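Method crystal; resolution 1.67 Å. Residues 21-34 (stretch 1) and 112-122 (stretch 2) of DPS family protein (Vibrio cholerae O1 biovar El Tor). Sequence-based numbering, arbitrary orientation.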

# COMPACT_ATOMS: atom_id res chain seq x y z
N ASN B 21 -0.39 -9.28 -41.25
CA ASN B 21 -0.24 -8.13 -42.16
C ASN B 21 -1.21 -6.98 -41.82
O ASN B 21 -0.80 -5.79 -41.72
CB ASN B 21 -0.48 -8.56 -43.59
CG ASN B 21 0.59 -9.47 -44.15
OD1 ASN B 21 1.67 -9.59 -43.60
ND2 ASN B 21 0.29 -10.11 -45.31
N ALA B 22 -2.46 -7.33 -41.56
CA ALA B 22 -3.48 -6.34 -41.20
C ALA B 22 -3.20 -5.73 -39.82
O ALA B 22 -3.35 -4.50 -39.64
CB ALA B 22 -4.88 -6.97 -41.18
N LEU B 23 -2.76 -6.58 -38.88
CA LEU B 23 -2.36 -6.12 -37.58
C LEU B 23 -1.16 -5.14 -37.64
O LEU B 23 -1.06 -4.21 -36.86
CB LEU B 23 -2.10 -7.25 -36.62
CG LEU B 23 -3.35 -8.08 -36.17
CD1 LEU B 23 -2.89 -9.39 -35.55
CD2 LEU B 23 -4.24 -7.29 -35.19
N ASN B 24 -0.21 -5.42 -38.51
CA ASN B 24 0.92 -4.55 -38.70
C ASN B 24 0.48 -3.22 -39.26
O ASN B 24 1.02 -2.17 -38.83
CB ASN B 24 1.95 -5.18 -39.65
CG ASN B 24 3.09 -5.78 -38.94
OD1 ASN B 24 3.57 -6.89 -39.33
ND2 ASN B 24 3.57 -5.09 -37.93
N ASN B 25 -0.49 -3.20 -40.17
CA ASN B 25 -0.99 -1.88 -40.66
C ASN B 25 -1.68 -1.12 -39.54
O ASN B 25 -1.58 0.08 -39.39
CB ASN B 25 -1.90 -2.03 -41.87
CG ASN B 25 -1.13 -2.42 -43.10
OD1 ASN B 25 0.08 -2.10 -43.25
ND2 ASN B 25 -1.84 -3.06 -44.05
N LEU B 26 -2.39 -1.86 -38.70
CA LEU B 26 -3.00 -1.25 -37.52
C LEU B 26 -1.95 -0.64 -36.60
O LEU B 26 -2.13 0.46 -36.09
CB LEU B 26 -3.86 -2.25 -36.78
CG LEU B 26 -4.64 -1.77 -35.54
CD1 LEU B 26 -5.69 -0.75 -35.85
CD2 LEU B 26 -5.24 -2.98 -34.83
N LEU B 27 -0.90 -1.39 -36.32
CA LEU B 27 0.22 -0.96 -35.47
C LEU B 27 0.83 0.32 -36.01
O LEU B 27 1.10 1.24 -35.24
CB LEU B 27 1.25 -2.10 -35.38
CG LEU B 27 2.54 -1.78 -34.65
CD1 LEU B 27 2.26 -1.35 -33.22
CD2 LEU B 27 3.46 -2.97 -34.69
N ALA B 28 1.02 0.41 -37.32
CA ALA B 28 1.50 1.65 -37.95
C ALA B 28 0.63 2.86 -37.65
O ALA B 28 1.13 3.93 -37.32
CB ALA B 28 1.62 1.46 -39.45
N ASN B 29 -0.69 2.66 -37.76
CA ASN B 29 -1.62 3.70 -37.41
C ASN B 29 -1.50 4.07 -35.95
O ASN B 29 -1.52 5.25 -35.61
CB ASN B 29 -3.03 3.30 -37.78
CG ASN B 29 -3.29 3.42 -39.30
OD1 ASN B 29 -3.86 2.48 -39.91
ND2 ASN B 29 -2.95 4.50 -39.88
N TYR B 30 -1.46 3.08 -35.06
CA TYR B 30 -1.27 3.38 -33.65
C TYR B 30 -0.06 4.23 -33.36
O TYR B 30 -0.09 5.12 -32.49
CB TYR B 30 -1.22 2.13 -32.78
CG TYR B 30 -2.51 1.62 -32.24
CD1 TYR B 30 -3.29 0.72 -32.93
CD2 TYR B 30 -2.96 2.04 -31.02
CE1 TYR B 30 -4.47 0.25 -32.43
CE2 TYR B 30 -4.17 1.53 -30.50
CZ TYR B 30 -4.92 0.68 -31.20
OH TYR B 30 -6.11 0.24 -30.67
N GLN B 31 1.03 3.92 -34.03
CA GLN B 31 2.32 4.52 -33.71
C GLN B 31 2.28 6.01 -34.13
O GLN B 31 2.67 6.89 -33.34
CB GLN B 31 3.44 3.72 -34.38
CG GLN B 31 3.75 2.41 -33.67
CD GLN B 31 4.62 2.56 -32.43
OE1 GLN B 31 4.44 3.52 -31.66
NE2 GLN B 31 5.48 1.56 -32.17
N VAL B 32 1.81 6.29 -35.36
CA VAL B 32 1.64 7.68 -35.78
C VAL B 32 0.66 8.43 -34.90
O VAL B 32 0.92 9.57 -34.49
CB VAL B 32 1.26 7.78 -37.26
CG1 VAL B 32 1.04 9.28 -37.70
CG2 VAL B 32 2.36 7.17 -38.17
N PHE B 33 -0.42 7.78 -34.51
CA PHE B 33 -1.41 8.41 -33.67
C PHE B 33 -0.85 8.72 -32.27
O PHE B 33 -1.14 9.78 -31.69
CB PHE B 33 -2.60 7.47 -33.61
CG PHE B 33 -3.86 8.05 -32.99
CD1 PHE B 33 -4.42 9.26 -33.42
CD2 PHE B 33 -4.56 7.30 -32.08
CE1 PHE B 33 -5.59 9.74 -32.91
CE2 PHE B 33 -5.78 7.78 -31.55
CZ PHE B 33 -6.30 9.01 -31.99
N TYR B 34 -0.10 7.76 -31.70
CA TYR B 34 0.53 7.97 -30.44
C TYR B 34 1.44 9.22 -30.49
O TYR B 34 1.41 10.07 -29.57
CB TYR B 34 1.34 6.74 -30.05
CG TYR B 34 2.25 6.96 -28.87
CD1 TYR B 34 1.78 6.77 -27.56
CD2 TYR B 34 3.57 7.31 -29.04
CE1 TYR B 34 2.62 6.94 -26.47
CE2 TYR B 34 4.41 7.50 -27.95
CZ TYR B 34 3.92 7.33 -26.67
OH TYR B 34 4.71 7.52 -25.55
N ASP B 112 -10.95 11.74 -35.02
CA ASP B 112 -10.77 11.26 -36.38
C ASP B 112 -9.82 10.05 -36.45
O ASP B 112 -10.10 9.11 -37.22
CB ASP B 112 -10.26 12.40 -37.22
CG ASP B 112 -11.30 13.53 -37.39
OD1 ASP B 112 -12.52 13.26 -37.25
OD2 ASP B 112 -10.93 14.65 -37.76
N GLY B 113 -8.78 10.08 -35.65
CA GLY B 113 -7.80 8.98 -35.57
C GLY B 113 -8.45 7.72 -35.02
O GLY B 113 -8.32 6.61 -35.56
N PHE B 114 -9.20 7.86 -33.92
CA PHE B 114 -9.91 6.72 -33.34
C PHE B 114 -10.93 6.16 -34.32
O PHE B 114 -11.20 4.95 -34.34
CB PHE B 114 -10.57 7.03 -31.98
CG PHE B 114 -9.62 7.00 -30.82
CD1 PHE B 114 -8.99 5.81 -30.45
CD2 PHE B 114 -9.35 8.15 -30.06
CE1 PHE B 114 -8.11 5.78 -29.40
CE2 PHE B 114 -8.48 8.12 -29.01
CZ PHE B 114 -7.86 6.93 -28.67
N SER B 115 -11.51 7.01 -35.15
CA SER B 115 -12.44 6.49 -36.08
C SER B 115 -11.79 5.50 -37.09
O SER B 115 -12.40 4.48 -37.43
CB SER B 115 -13.27 7.64 -36.66
OG SER B 115 -14.05 8.28 -35.58
N ILE B 116 -10.56 5.77 -37.52
CA ILE B 116 -9.72 4.87 -38.33
C ILE B 116 -9.34 3.59 -37.56
O ILE B 116 -9.50 2.49 -38.07
CB ILE B 116 -8.45 5.60 -38.87
CG1 ILE B 116 -8.89 6.58 -39.96
CG2 ILE B 116 -7.47 4.61 -39.37
CD1 ILE B 116 -7.83 7.54 -40.41
N LEU B 117 -8.86 3.72 -36.34
CA LEU B 117 -8.55 2.54 -35.55
C LEU B 117 -9.79 1.64 -35.43
O LEU B 117 -9.72 0.43 -35.57
CB LEU B 117 -8.00 2.92 -34.16
CG LEU B 117 -6.71 3.75 -34.16
CD1 LEU B 117 -6.25 3.90 -32.69
CD2 LEU B 117 -5.63 3.10 -35.04
N LEU B 118 -10.94 2.22 -35.09
CA LEU B 118 -12.13 1.39 -34.89
C LEU B 118 -12.50 0.66 -36.17
O LEU B 118 -12.83 -0.51 -36.13
CB LEU B 118 -13.32 2.25 -34.45
CG LEU B 118 -13.34 2.66 -33.00
CD1 LEU B 118 -14.39 3.72 -32.76
CD2 LEU B 118 -13.54 1.51 -32.02
N HIS B 119 -12.47 1.38 -37.29
CA HIS B 119 -12.84 0.82 -38.59
C HIS B 119 -11.91 -0.35 -38.90
O HIS B 119 -12.37 -1.44 -39.32
CB HIS B 119 -12.72 1.94 -39.61
CG HIS B 119 -13.21 1.61 -40.96
ND1 HIS B 119 -12.41 0.98 -41.89
CD2 HIS B 119 -14.37 1.90 -41.59
CE1 HIS B 119 -13.09 0.83 -43.01
NE2 HIS B 119 -14.27 1.41 -42.87
N GLN B 120 -10.61 -0.17 -38.70
CA GLN B 120 -9.61 -1.22 -39.03
C GLN B 120 -9.73 -2.39 -38.09
O GLN B 120 -9.65 -3.54 -38.50
CB GLN B 120 -8.18 -0.71 -38.95
CG GLN B 120 -7.61 -0.10 -40.07
CD GLN B 120 -6.14 0.16 -39.69
OE1 GLN B 120 -5.89 0.86 -38.72
NE2 GLN B 120 -5.25 -0.50 -40.30
N GLN B 121 -10.00 -2.11 -36.80
CA GLN B 121 -10.19 -3.17 -35.81
C GLN B 121 -11.43 -4.01 -36.10
O GLN B 121 -11.37 -5.21 -35.95
CB GLN B 121 -10.19 -2.59 -34.40
CG GLN B 121 -8.80 -2.07 -34.06
CD GLN B 121 -8.64 -1.10 -32.94
OE1 GLN B 121 -7.52 -0.91 -32.50
NE2 GLN B 121 -9.73 -0.58 -32.37
N ARG B 122 -12.53 -3.41 -36.56
CA ARG B 122 -13.71 -4.15 -36.93
C ARG B 122 -13.45 -5.08 -38.15
O ARG B 122 -13.91 -6.21 -38.21
CB ARG B 122 -14.84 -3.19 -37.24
CG ARG B 122 -15.34 -2.46 -35.98
CD ARG B 122 -16.27 -1.35 -36.35
NE ARG B 122 -16.78 -0.68 -35.16
CZ ARG B 122 -16.95 0.64 -35.04
NH1 ARG B 122 -16.66 1.46 -36.07
NH2 ARG B 122 -17.43 1.15 -33.89

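Two helical segments, each part of a longer helix, lie side by side and nearly antiparallel: their N-to-C directions differ by 171°, and their axes approach to 10.3 Å. Because the helices run in opposite senses, Phe 33 is level with Gly 113 at one end, while Leu 26 is level with Gln 120 toward the other.

The central bump is Leu 117. Its side chain enters a hollow walled by Leu 26, Asn 29, Tyr 30 and Phe 33, residues spaced three and four apart so that they line one side of their helix. Both methyls find neighbors. CD2 of Leu 117 sits 3.9 Å from CD1 of Leu 26 and 3.8 Å from CB of Asn 29. CD1 of Leu 117 lies over a face of the Tyr 30 ring, 3.9 Å from the ring centroid and 14° off the normal, a CH-pi contact; CD1 of Leu 117 also reaches to 3.8 Å from CD2 of Phe 33.

At the glycine end the roles reverse, and Phe 33 is the bump. Its CE1 comes within 3.5 Å of CA of Gly 113, whose backbone lies over one face of the ring. A CB built on this glycine would fall 2.1 Å from CE1 of Phe 33, so the absent side chain is the hollow. The edge of the same ring points into the face of Phe 114, with planes at 89° and centroids 4.8 Å apart, a placement that sets ring hydrogens against pi electrons.

Polarity is fitted around this apolar core. Tyr 30 OH donates a short hydrogen bond, 2.6 Å, to OE1 of Gln 121, which lies near the plane of the tyrosine ring and leaves the face to Leu 117. The aliphatic part of Gln 121 also packs, its CG 3.8 Å from CD2 of Leu 26. Gln 120 points toward the partner helix and extends its amide alongside Leu 26 and Asn 29.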